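PDB 1UN8: dihydroxyacetone kinase from Citrobacter freundii, which catalyses the ATP-dependent phosphorylation of dihydroxyacetone to dihydroxyacetone phosphate, the second step of the oxidative route of glycerol fermentation. Local coordinates for residues N185-V191 with F303-V309; A192-L198 with A297-G302; A346-F350 with A418-E422. All coordinates share one frame. Numbering follows the deposited sequence.

Contact 1: residues N185-V191 with F303-V309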
ATOM      1  N   ASN A 185     -22.700   8.181 -13.559  1.00 45.31           N
ATOM      2  CA  ASN A 185     -22.741   8.878 -12.286  1.00 45.60           C
ATOM      3  C   ASN A 185     -21.439   8.724 -11.504  1.00 46.20           C
ATOM      4  O   ASN A 185     -21.398   8.946 -10.292  1.00 45.48           O
ATOM      5  CB  ASN A 185     -23.913   8.357 -11.458  1.00 46.81           C
ATOM      6  CG  ASN A 185     -25.241   8.936 -11.904  1.00 48.26           C
ATOM      7  OD1 ASN A 185     -25.581  10.063 -11.553  1.00 48.92           O
ATOM      8  ND2 ASN A 185     -25.993   8.174 -12.693  1.00 49.46           N
ATOM      9  N   THR A 186     -20.374   8.349 -12.204  1.00 45.34           N
ATOM     10  CA  THR A 186     -19.090   8.159 -11.562  1.00 44.95           C
ATOM     11  C   THR A 186     -18.061   9.147 -12.093  1.00 43.76           C
ATOM     12  O   THR A 186     -17.867   9.277 -13.300  1.00 43.08           O
ATOM     13  CB  THR A 186     -18.602   6.710 -11.759  1.00 45.43           C
ATOM     14  OG1 THR A 186     -19.572   5.813 -11.205  1.00 44.64           O
ATOM     15  CG2 THR A 186     -17.265   6.488 -11.065  1.00 44.90           C
ATOM     16  N   PHE A 187     -17.415   9.849 -11.170  1.00 43.50           N
ATOM     17  CA  PHE A 187     -16.407  10.847 -11.512  1.00 43.55           C
ATOM     18  C   PHE A 187     -15.141  10.647 -10.673  1.00 43.26           C
ATOM     19  O   PHE A 187     -15.188  10.576  -9.438  1.00 42.18           O
ATOM     20  CB  PHE A 187     -16.980  12.254 -11.300  1.00 44.72           C
ATOM     21  CG  PHE A 187     -18.347  12.448 -11.913  1.00 45.67           C
ATOM     22  CD1 PHE A 187     -19.489  11.972 -11.270  1.00 44.36           C
ATOM     23  CD2 PHE A 187     -18.484  13.035 -13.170  1.00 45.41           C
ATOM     24  CE1 PHE A 187     -20.737  12.071 -11.867  1.00 44.94           C
ATOM     25  CE2 PHE A 187     -19.733  13.137 -13.776  1.00 45.51           C
ATOM     26  CZ  PHE A 187     -20.860  12.653 -13.124  1.00 45.27           C
ATOM     27  N   SER A 188     -14.003  10.548 -11.349  1.00 42.36           N
ATOM     28  CA  SER A 188     -12.744  10.340 -10.652  1.00 41.06           C
ATOM     29  C   SER A 188     -11.666  11.339 -11.056  1.00 40.34           C
ATOM     30  O   SER A 188     -11.637  11.820 -12.192  1.00 39.50           O
ATOM     31  CB  SER A 188     -12.238   8.927 -10.914  1.00 38.82           C
ATOM     32  OG  SER A 188     -13.245   7.979 -10.632  1.00 38.93           O
ATOM     33  N   LEU A 189     -10.789  11.643 -10.106  1.00 38.50           N
ATOM     34  CA  LEU A 189      -9.682  12.551 -10.336  1.00 37.49           C
ATOM     35  C   LEU A 189      -8.481  12.059  -9.539  1.00 36.68           C
ATOM     36  O   LEU A 189      -8.572  11.824  -8.340  1.00 37.05           O
ATOM     37  CB  LEU A 189     -10.046  13.971  -9.902  1.00 38.42           C
ATOM     38  CG  LEU A 189      -8.951  15.024 -10.093  1.00 36.53           C
ATOM     39  CD1 LEU A 189      -8.486  15.008 -11.538  1.00 34.07           C
ATOM     40  CD2 LEU A 189      -9.485  16.403  -9.683  1.00 37.82           C
ATOM     41  N   GLY A 190      -7.353  11.898 -10.211  1.00 35.84           N
ATOM     42  CA  GLY A 190      -6.164  11.427  -9.526  1.00 36.55           C
ATOM     43  C   GLY A 190      -5.032  12.437  -9.505  1.00 38.04           C
ATOM     44  O   GLY A 190      -5.017  13.409 -10.269  1.00 37.34           O
ATOM     45  N   VAL A 191      -4.077  12.210  -8.612  1.00 38.41           N
ATOM     46  CA  VAL A 191      -2.932  13.096  -8.496  1.00 39.38           C
ATOM     47  C   VAL A 191      -1.763  12.237  -8.059  1.00 40.52           C
ATOM     48  O   VAL A 191      -1.954  11.266  -7.315  1.00 40.74           O
ATOM     49  CB  VAL A 191      -3.177  14.220  -7.453  1.00 40.15           C
ATOM     50  CG1 VAL A 191      -3.298  13.631  -6.057  1.00 39.42           C
ATOM     51  CG2 VAL A 191      -2.053  15.245  -7.520  1.00 37.94           C
ATOM     52  N   PHE A 303      -2.835   9.286  -5.402  1.00 37.32           N
ATOM     53  CA  PHE A 303      -4.105   8.734  -4.941  1.00 36.14           C
ATOM     54  C   PHE A 303      -5.203   9.279  -5.827  1.00 35.94           C
ATOM     55  O   PHE A 303      -4.983  10.241  -6.556  1.00 37.77           O
ATOM     56  CB  PHE A 303      -4.363   9.116  -3.475  1.00 35.58           C
ATOM     57  CG  PHE A 303      -4.594  10.589  -3.254  1.00 37.26           C
ATOM     58  CD1 PHE A 303      -5.874  11.142  -3.396  1.00 37.48           C
ATOM     59  CD2 PHE A 303      -3.530  11.435  -2.923  1.00 35.67           C
ATOM     60  CE1 PHE A 303      -6.092  12.514  -3.214  1.00 35.70           C
ATOM     61  CE2 PHE A 303      -3.733  12.811  -2.737  1.00 34.91           C
ATOM     62  CZ  PHE A 303      -5.015  13.351  -2.883  1.00 36.45           C
ATOM     63  N   SER A 304      -6.376   8.657  -5.799  1.00 36.01           N
ATOM     64  CA  SER A 304      -7.487   9.162  -6.596  1.00 36.07           C
ATOM     65  C   SER A 304      -8.724   9.284  -5.737  1.00 36.88           C
ATOM     66  O   SER A 304      -8.862   8.592  -4.732  1.00 35.40           O
ATOM     67  CB  SER A 304      -7.723   8.266  -7.813  1.00 36.42           C
ATOM     68  OG  SER A 304      -8.098   6.958  -7.419  1.00 37.66           O
ATOM     69  N   LEU A 305      -9.599  10.201  -6.122  1.00 36.82           N
ATOM     70  CA  LEU A 305     -10.847  10.412  -5.425  1.00 38.23           C
ATOM     71  C   LEU A 305     -11.972  10.182  -6.420  1.00 39.12           C
ATOM     72  O   LEU A 305     -12.027  10.838  -7.465  1.00 38.08           O
ATOM     73  CB  LEU A 305     -10.928  11.834  -4.892  1.00 38.11           C
ATOM     74  CG  LEU A 305      -9.984  12.151  -3.744  1.00 39.84           C
ATOM     75  CD1 LEU A 305     -10.042  13.638  -3.427  1.00 38.30           C
ATOM     76  CD2 LEU A 305     -10.366  11.313  -2.536  1.00 37.30           C
ATOM     77  N   THR A 306     -12.848   9.228  -6.106  1.00 40.16           N
ATOM     78  CA  THR A 306     -13.988   8.926  -6.968  1.00 40.78           C
ATOM     79  C   THR A 306     -15.310   9.204  -6.258  1.00 42.21           C
ATOM     80  O   THR A 306     -15.554   8.701  -5.159  1.00 43.20           O
ATOM     81  CB  THR A 306     -14.018   7.466  -7.410  1.00 38.40           C
ATOM     82  OG1 THR A 306     -12.858   7.169  -8.184  1.00 38.01           O
ATOM     83  CG2 THR A 306     -15.245   7.213  -8.255  1.00 39.89           C
ATOM     84  N   ALA A 307     -16.151  10.013  -6.890  1.00 43.47           N
ATOM     85  CA  ALA A 307     -17.458  10.341  -6.342  1.00 43.52           C
ATOM     86  C   ALA A 307     -18.518   9.707  -7.238  1.00 43.74           C
ATOM     87  O   ALA A 307     -18.462   9.830  -8.461  1.00 42.42           O
ATOM     88  CB  ALA A 307     -17.648  11.853  -6.294  1.00 41.14           C
ATOM     89  N   ILE A 308     -19.450   8.996  -6.618  1.00 45.16           N
ATOM     90  CA  ILE A 308     -20.562   8.373  -7.331  1.00 47.78           C
ATOM     91  C   ILE A 308     -21.862   8.912  -6.729  1.00 49.33           C
ATOM     92  O   ILE A 308     -22.025   8.926  -5.505  1.00 48.15           O
ATOM     93  CB  ILE A 308     -20.549   6.839  -7.202  1.00 46.14           C
ATOM     94  CG1 ILE A 308     -21.802   6.277  -7.860  1.00 45.04           C
ATOM     95  CG2 ILE A 308     -20.478   6.416  -5.734  1.00 45.82           C
ATOM     96  CD1 ILE A 308     -21.516   5.231  -8.913  1.00 47.13           C
ATOM     97  N   VAL A 309     -22.771   9.368  -7.588  1.00 51.51           N
ATOM     98  CA  VAL A 309     -24.045   9.922  -7.142  1.00 53.36           C
ATOM     99  C   VAL A 309     -24.967   8.813  -6.673  1.00 54.24           C
ATOM    100  O   VAL A 309     -25.188   7.836  -7.382  1.00 54.42           O
ATOM    101  CB  VAL A 309     -24.743  10.700  -8.278  1.00 54.41           C
ATOM    102  CG1 VAL A 309     -26.063  11.272  -7.781  1.00 53.42           C
ATOM    103  CG2 VAL A 309     -23.836  11.813  -8.778  1.00 53.55           C
TER
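Segments 185-191 and 303-309 pair through two neighbouring antiparallel strands, 186-191 and 303-309, in the mixed sheet of the substrate-binding DhaK region; their axes come within 4.6 Å and run at 166°. Three pairs are joined by two backbone hydrogen bonds each. Phe187 N reaches Ala307 O at 2.9 Å and Ala307 N reaches Phe187 O at 2.8 Å; Leu189 with Leu305 and Val191 with Phe303 repeat the pattern. Val309 N donates to Asn185 O at 3.1 Å, tying in the residue just ahead of the strand. At the non-hydrogen-bonded pairs the backbones draw closer, down to 3.9 Å between the CA atoms of Gly190 and Ser304.

On one face, Val191 CG1 sits 3.7 Å from the centroid of the Phe303 ring, a CH-pi contact, and helix 233-247 packs on Phe187, Leu189, Val191 and Phe303 through Ala247 and Met240. Phe5 of the second subunit meets the Phe303 ring edge-to-face. On the other, Ser188 OG and Thr306 OG1 are hydrogen-bonded at 2.6 Å. The pairing thus puts apolar side chains under helices 233-247 and 266-277, while the hydroxyls of Ser188, Thr186 and Ser304 find partners in Asp139, Ala182 and Asn259.

Contact 2: residues A192-L198 with A297-G302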
ATOM      1  N   ALA A 192      -0.562  12.577  -8.527  1.00 38.72           N
ATOM      2  CA  ALA A 192       0.617  11.813  -8.174  1.00 38.17           C
ATOM      3  C   ALA A 192       1.861  12.675  -7.998  1.00 39.03           C
ATOM      4  O   ALA A 192       2.018  13.709  -8.656  1.00 38.81           O
ATOM      5  CB  ALA A 192       0.862  10.745  -9.226  1.00 38.62           C
ATOM      6  N   LEU A 193       2.739  12.240  -7.093  1.00 38.54           N
ATOM      7  CA  LEU A 193       3.985  12.940  -6.824  1.00 37.55           C
ATOM      8  C   LEU A 193       5.067  12.336  -7.705  1.00 37.83           C
ATOM      9  O   LEU A 193       6.070  12.981  -8.000  1.00 40.33           O
ATOM     10  CB  LEU A 193       4.365  12.812  -5.349  1.00 35.66           C
ATOM     11  CG  LEU A 193       3.290  13.350  -4.400  1.00 37.25           C
ATOM     12  CD1 LEU A 193       3.807  13.340  -2.955  1.00 35.58           C
ATOM     13  CD2 LEU A 193       2.884  14.754  -4.826  1.00 34.98           C
ATOM     14  N   SER A 194       4.866  11.098  -8.127  1.00 36.93           N
ATOM     15  CA  SER A 194       5.828  10.441  -9.009  1.00 38.30           C
ATOM     16  C   SER A 194       5.200   9.246  -9.716  1.00 37.50           C
ATOM     17  O   SER A 194       4.262   8.632  -9.217  1.00 37.22           O
ATOM     18  CB  SER A 194       7.084   9.996  -8.244  1.00 35.93           C
ATOM     19  OG  SER A 194       6.766   9.091  -7.210  1.00 43.46           O
ATOM     20  N   SER A 195       5.708   8.925 -10.896  1.00 38.06           N
ATOM     21  CA  SER A 195       5.165   7.795 -11.621  1.00 37.96           C
ATOM     22  C   SER A 195       5.613   6.502 -10.937  1.00 38.24           C
ATOM     23  O   SER A 195       6.204   6.535  -9.862  1.00 39.36           O
ATOM     24  CB  SER A 195       5.612   7.831 -13.074  1.00 36.56           C
ATOM     25  OG  SER A 195       4.836   6.941 -13.851  1.00 36.90           O
ATOM     26  N   CYS A 196       5.343   5.365 -11.557  1.00 38.09           N
ATOM     27  CA  CYS A 196       5.682   4.079 -10.950  1.00 39.12           C
ATOM     28  C   CYS A 196       6.963   3.446 -11.468  1.00 38.49           C
ATOM     29  O   CYS A 196       7.463   3.802 -12.536  1.00 38.92           O
ATOM     30  CB  CYS A 196       4.534   3.089 -11.187  1.00 38.08           C
ATOM     31  SG  CYS A 196       4.198   2.860 -12.952  1.00 38.86           S
ATOM     32  N   HIS A 197       7.482   2.495 -10.701  1.00 38.68           N
ATOM     33  CA  HIS A 197       8.673   1.764 -11.102  1.00 39.50           C
ATOM     34  C   HIS A 197       8.210   0.600 -11.967  1.00 39.03           C
ATOM     35  O   HIS A 197       7.340  -0.169 -11.576  1.00 38.99           O
ATOM     36  CB  HIS A 197       9.422   1.224  -9.883  1.00 40.16           C
ATOM     37  CG  HIS A 197      10.080   2.286  -9.062  1.00 41.92           C
ATOM     38  ND1 HIS A 197       9.649   2.624  -7.797  1.00 43.20           N
ATOM     39  CD2 HIS A 197      11.118   3.111  -9.340  1.00 41.45           C
ATOM     40  CE1 HIS A 197      10.390   3.613  -7.331  1.00 43.40           C
ATOM     41  NE2 HIS A 197      11.289   3.927  -8.249  1.00 44.31           N
ATOM     42  N   LEU A 198       8.794   0.470 -13.148  1.00 40.22           N
ATOM     43  CA  LEU A 198       8.431  -0.602 -14.056  1.00 41.88           C
ATOM     44  C   LEU A 198       9.343  -1.803 -13.882  1.00 43.98           C
ATOM     45  O   LEU A 198      10.500  -1.651 -13.510  1.00 44.66           O
ATOM     46  CB  LEU A 198       8.507  -0.097 -15.490  1.00 40.34           C
ATOM     47  CG  LEU A 198       7.533   1.037 -15.819  1.00 40.23           C
ATOM     48  CD1 LEU A 198       7.833   1.567 -17.218  1.00 34.86           C
ATOM     49  CD2 LEU A 198       6.083   0.531 -15.725  1.00 36.73           C
ATOM     50  N   ALA A 297      -1.446   1.616  -9.858  1.00 36.18           N
ATOM     51  CA  ALA A 297      -0.549   1.889 -10.984  1.00 34.41           C
ATOM     52  C   ALA A 297       0.800   1.447 -10.417  1.00 33.54           C
ATOM     53  O   ALA A 297       1.711   2.253 -10.204  1.00 34.40           O
ATOM     54  CB  ALA A 297      -0.540   3.387 -11.304  1.00 32.73           C
ATOM     55  N   LEU A 298       0.894   0.151 -10.154  1.00 32.88           N
ATOM     56  CA  LEU A 298       2.076  -0.426  -9.550  1.00 32.81           C
ATOM     57  C   LEU A 298       2.345   0.356  -8.259  1.00 34.44           C
ATOM     58  O   LEU A 298       1.440   0.488  -7.434  1.00 33.84           O
ATOM     59  CB  LEU A 298       3.254  -0.361 -10.522  1.00 32.33           C
ATOM     60  CG  LEU A 298       3.049  -1.314 -11.708  1.00 31.35           C
ATOM     61  CD1 LEU A 298       4.162  -1.182 -12.727  1.00 30.26           C
ATOM     62  CD2 LEU A 298       2.986  -2.727 -11.179  1.00 30.97           C
ATOM     63  N   ASP A 299       3.551   0.894  -8.082  1.00 34.98           N
ATOM     64  CA  ASP A 299       3.850   1.633  -6.859  1.00 36.11           C
ATOM     65  C   ASP A 299       3.747   3.158  -6.975  1.00 36.97           C
ATOM     66  O   ASP A 299       4.331   3.893  -6.174  1.00 36.46           O
ATOM     67  CB  ASP A 299       5.235   1.241  -6.347  1.00 38.55           C
ATOM     68  CG  ASP A 299       6.351   1.681  -7.272  1.00 39.10           C
ATOM     69  OD1 ASP A 299       6.067   2.074  -8.418  1.00 40.60           O
ATOM     70  OD2 ASP A 299       7.519   1.623  -6.849  1.00 40.04           O
ATOM     71  N   MET A 300       2.986   3.628  -7.958  1.00 37.52           N
ATOM     72  CA  MET A 300       2.801   5.059  -8.170  1.00 37.76           C
ATOM     73  C   MET A 300       2.448   5.802  -6.883  1.00 37.89           C
ATOM     74  O   MET A 300       1.466   5.471  -6.222  1.00 38.38           O
ATOM     75  CB  MET A 300       1.696   5.289  -9.202  1.00 38.82           C
ATOM     76  CG  MET A 300       1.470   6.744  -9.578  1.00 39.07           C
ATOM     77  SD  MET A 300       0.631   6.866 -11.171  1.00 39.32           S
ATOM     78  CE  MET A 300      -0.864   7.624 -10.641  1.00 42.08           C
ATOM     79  N   LYS A 301       3.232   6.817  -6.536  1.00 37.63           N
ATOM     80  CA  LYS A 301       2.931   7.559  -5.330  1.00 37.69           C
ATOM     81  C   LYS A 301       1.907   8.659  -5.574  1.00 38.08           C
ATOM     82  O   LYS A 301       2.246   9.838  -5.648  1.00 39.45           O
ATOM     83  CB  LYS A 301       4.199   8.148  -4.711  1.00 38.04           C
ATOM     84  CG  LYS A 301       3.919   8.884  -3.403  1.00 40.36           C
ATOM     85  CD  LYS A 301       5.088   8.885  -2.429  1.00 39.74           C
ATOM     86  CE  LYS A 301       4.594   9.366  -1.056  1.00 41.86           C
ATOM     87  NZ  LYS A 301       5.620   9.311   0.030  1.00 41.31           N
ATOM     88  N   GLY A 302       0.646   8.250  -5.691  1.00 38.20           N
ATOM     89  CA  GLY A 302      -0.448   9.186  -5.903  1.00 37.11           C
ATOM     90  C   GLY A 302      -1.730   8.549  -5.389  1.00 38.46           C
ATOM     91  O   GLY A 302      -1.722   7.380  -4.977  1.00 39.27           O
TER
HETATM   92  O   HOH W   1       6.451   6.691  -7.102  1.00 50.25           O
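Cys196 is the middle of a small apolar patch: its CB lies 3.7 Å from Leu298 CB and 4.1 Å from Met300 CB. At one end of the patch Leu198 CD2 approaches Leu298 CD1 at 4.0 Å; at the other, Met300 reaches back so that its CE lies 3.8 Å from Ala192 CB. There Ala192 faces Gly302 with only 3.6 Å between their CA atoms, and a CB on Gly302 would clash with that of Ala192.

The chain 297-300 is a type II' beta turn, closed by Met300 N to Ala297 O at 2.9 Å, and Lys301 is the centre of an inverse gamma turn. The turn lies close to the substrate site: Leu298 is backbone-bonded to Gly60, a substrate-binding residue, and the side chain of Ala297 is about 7 Å from that of the active-site His220.

Further out, Leu193 N donates to Lys301 O at 2.8 Å, nearly straight. A water bonds to Ser194 OG, Ser195 O and Lys301 N. Asp299 takes His197 in two places, OD1 from the backbone N of His197 at 2.7 Å and OD2 from ND1 of His197 at 2.5 Å. Outside the two segments, Asp299 OD2 also forms a salt bridge with Lys301 of the second subunit, reciprocated across the dimer.

Contact 3: residues A346-F350 with A418-E422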
ATOM      1  N   ALA A 346      -0.048  13.608  38.817  1.00 97.15           N
ATOM      2  CA  ALA A 346       1.177  12.827  38.884  1.00 96.17           C
ATOM      3  C   ALA A 346       2.110  13.476  39.905  1.00 95.71           C
ATOM      4  O   ALA A 346       2.777  12.785  40.677  1.00 96.34           O
ATOM      5  CB  ALA A 346       1.840  12.779  37.511  1.00 95.95           C
ATOM      6  N   ARG A 347       2.133  14.806  39.906  1.00 94.29           N
ATOM      7  CA  ARG A 347       2.972  15.585  40.810  1.00 92.98           C
ATOM      8  C   ARG A 347       3.056  14.992  42.215  1.00 91.03           C
ATOM      9  O   ARG A 347       2.046  14.773  42.872  1.00 90.56           O
ATOM     10  CB  ARG A 347       2.449  17.021  40.877  1.00 94.72           C
ATOM     11  CG  ARG A 347       2.980  17.850  42.030  1.00 97.17           C
ATOM     12  CD  ARG A 347       2.179  19.139  42.126  1.00100.25           C
ATOM     13  NE  ARG A 347       2.011  19.581  43.505  1.00103.41           N
ATOM     14  CZ  ARG A 347       1.143  20.519  43.885  1.00104.57           C
ATOM     15  NH1 ARG A 347       0.364  21.112  42.979  1.00104.21           N
ATOM     16  NH2 ARG A 347       1.048  20.867  45.162  1.00105.36           N
ATOM     17  N   VAL A 348       4.278  14.735  42.664  1.00 89.67           N
ATOM     18  CA  VAL A 348       4.508  14.174  43.989  1.00 87.62           C
ATOM     19  C   VAL A 348       4.368  15.241  45.071  1.00 86.29           C
ATOM     20  O   VAL A 348       4.889  16.355  44.946  1.00 84.89           O
ATOM     21  CB  VAL A 348       5.918  13.515  44.086  1.00 87.71           C
ATOM     22  CG1 VAL A 348       6.977  14.458  43.545  1.00 87.77           C
ATOM     23  CG2 VAL A 348       6.233  13.155  45.530  1.00 86.64           C
ATOM     24  N   GLU A 349       3.648  14.887  46.128  1.00 85.02           N
ATOM     25  CA  GLU A 349       3.418  15.787  47.247  1.00 84.86           C
ATOM     26  C   GLU A 349       4.456  15.581  48.336  1.00 83.52           C
ATOM     27  O   GLU A 349       4.954  14.471  48.534  1.00 83.65           O
ATOM     28  CB  GLU A 349       2.029  15.561  47.827  1.00 86.27           C
ATOM     29  CG  GLU A 349       0.916  16.230  47.059  1.00 89.44           C
ATOM     30  CD  GLU A 349      -0.402  15.500  47.231  1.00 92.55           C
ATOM     31  OE1 GLU A 349      -0.713  15.089  48.374  1.00 93.76           O
ATOM     32  OE2 GLU A 349      -1.127  15.344  46.224  1.00 93.92           O
ATOM     33  N   PHE A 350       4.765  16.655  49.057  1.00 81.25           N
ATOM     34  CA  PHE A 350       5.763  16.592  50.110  1.00 79.03           C
ATOM     35  C   PHE A 350       5.746  17.856  50.948  1.00 79.16           C
ATOM     36  O   PHE A 350       5.157  18.869  50.567  1.00 79.14           O
ATOM     37  CB  PHE A 350       7.150  16.435  49.489  1.00 76.58           C
ATOM     38  CG  PHE A 350       7.597  17.639  48.708  1.00 73.76           C
ATOM     39  CD1 PHE A 350       8.409  18.605  49.294  1.00 72.87           C
ATOM     40  CD2 PHE A 350       7.188  17.819  47.390  1.00 73.35           C
ATOM     41  CE1 PHE A 350       8.810  19.736  48.581  1.00 72.88           C
ATOM     42  CE2 PHE A 350       7.580  18.945  46.663  1.00 73.11           C
ATOM     43  CZ  PHE A 350       8.394  19.906  47.260  1.00 72.80           C
ATOM     44  N   ALA A 418      11.441  10.105  45.604  1.00 53.72           N
ATOM     45  CA  ALA A 418      10.329  10.312  44.688  1.00 53.30           C
ATOM     46  C   ALA A 418      10.366  11.735  44.125  1.00 52.26           C
ATOM     47  O   ALA A 418      10.037  11.957  42.962  1.00 52.58           O
ATOM     48  CB  ALA A 418       9.007  10.066  45.409  1.00 52.61           C
ATOM     49  N   LEU A 419      10.772  12.695  44.947  1.00 51.29           N
ATOM     50  CA  LEU A 419      10.835  14.079  44.495  1.00 51.83           C
ATOM     51  C   LEU A 419      11.972  14.298  43.500  1.00 51.50           C
ATOM     52  O   LEU A 419      11.806  15.001  42.501  1.00 50.09           O
ATOM     53  CB  LEU A 419      11.005  15.021  45.683  1.00 52.04           C
ATOM     54  CG  LEU A 419      11.140  16.481  45.247  1.00 52.54           C
ATOM     55  CD1 LEU A 419       9.892  16.898  44.473  1.00 52.07           C
ATOM     56  CD2 LEU A 419      11.349  17.361  46.468  1.00 52.10           C
ATOM     57  N   ILE A 420      13.126  13.705  43.789  1.00 51.86           N
ATOM     58  CA  ILE A 420      14.281  13.816  42.902  1.00 52.19           C
ATOM     59  C   ILE A 420      13.910  13.133  41.590  1.00 52.92           C
ATOM     60  O   ILE A 420      14.134  13.679  40.505  1.00 53.17           O
ATOM     61  CB  ILE A 420      15.530  13.121  43.513  1.00 51.45           C
ATOM     62  CG1 ILE A 420      15.984  13.878  44.762  1.00 50.47           C
ATOM     63  CG2 ILE A 420      16.668  13.061  42.495  1.00 50.09           C
ATOM     64  CD1 ILE A 420      17.043  13.152  45.558  1.00 49.69           C
ATOM     65  N   GLY A 421      13.333  11.937  41.704  1.00 52.09           N
ATOM     66  CA  GLY A 421      12.942  11.187  40.528  1.00 54.04           C
ATOM     67  C   GLY A 421      12.045  11.998  39.617  1.00 55.10           C
ATOM     68  O   GLY A 421      12.118  11.901  38.389  1.00 55.47           O
ATOM     69  N   GLU A 422      11.201  12.817  40.226  1.00 55.72           N
ATOM     70  CA  GLU A 422      10.286  13.642  39.465  1.00 56.42           C
ATOM     71  C   GLU A 422      10.978  14.839  38.834  1.00 55.25           C
ATOM     72  O   GLU A 422      10.682  15.209  37.705  1.00 55.38           O
ATOM     73  CB  GLU A 422       9.164  14.137  40.372  1.00 58.75           C
ATOM     74  CG  GLU A 422       8.061  14.892  39.644  1.00 62.15           C
ATOM     75  CD  GLU A 422       7.168  15.677  40.596  1.00 64.68           C
ATOM     76  OE1 GLU A 422       7.611  16.734  41.107  1.00 64.61           O
ATOM     77  OE2 GLU A 422       6.023  15.228  40.836  1.00 66.02           O
TER
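Val348 is the bump that makes this contact. It projects from the irregular segment 346-350 toward one turn of helix, 418-422, and settles into a shallow hollow whose walls are Ala418, Leu419 and Glu422. Its CG2 rests 4.2 Å from Ala418 CB, its CG1 lies 3.9 Å from Leu419 CD1, and the carboxylate of Glu422 closes the remaining side, with OE2 3.0 Å from Val348 CG1. Ala418 and Glu422 stand one helical turn apart, linked by the bond from Glu422 N to Ala418 O at 3.1 Å, so the hollow spans a single turn.

Leu419 in its turn is a bump for Phe350. Its side chain extends over the aromatic ring and places CD2 3.9 Å from the Phe350 centroid, only 9° off the ring normal, a CH-pi contact squarely over the face; Leu419 CD1 fits between the two bumps of the segment, 3.8 Å from Phe350 CE2. One polar bond fixes the fit: Val348 N donates to Glu422 OE2 at 2.6 Å.

The whole contact buries a modest 265 Å². Pro409 adds to the packing on both Phe350 and Leu419, while Leu92 of the second subunit packs on Ala346, and Arg127 of that subunit on Val348 and Ala418. Helix 413-427 belongs to the helical barrel of the ATP-binding domain: Ile420, directed away from segment 346-350, touches the bound phospholipid, and Gly421 O bonds to Ser437 of the neighbouring helix 430-448. Segment 346-350 thus crosses the outside of the barrel on its way to helix 356-371.

From the N terminus, the chain first enters contact 1 at 185-191 and runs directly into contact 2 at 192-198. After the excursion that carries strand 213-215, the active-site His220 and helix 233-247, it returns through 297-302, closing contact 2, and then 303-309, closing contact 1. Contact 2 is thus the inner closure and contact 1 the outer: contact 1 is the strand pairing and contact 2 the loop and turn beyond its end. Contact 3 follows in series, where 346-350, between strand 338-339 and helix 356-371, meets helix 413-427 on the outside of the helical barrel. It lies about 56 Å from contact 1 between centres, yet contacts 1, 2 and 3 all touch the second subunit.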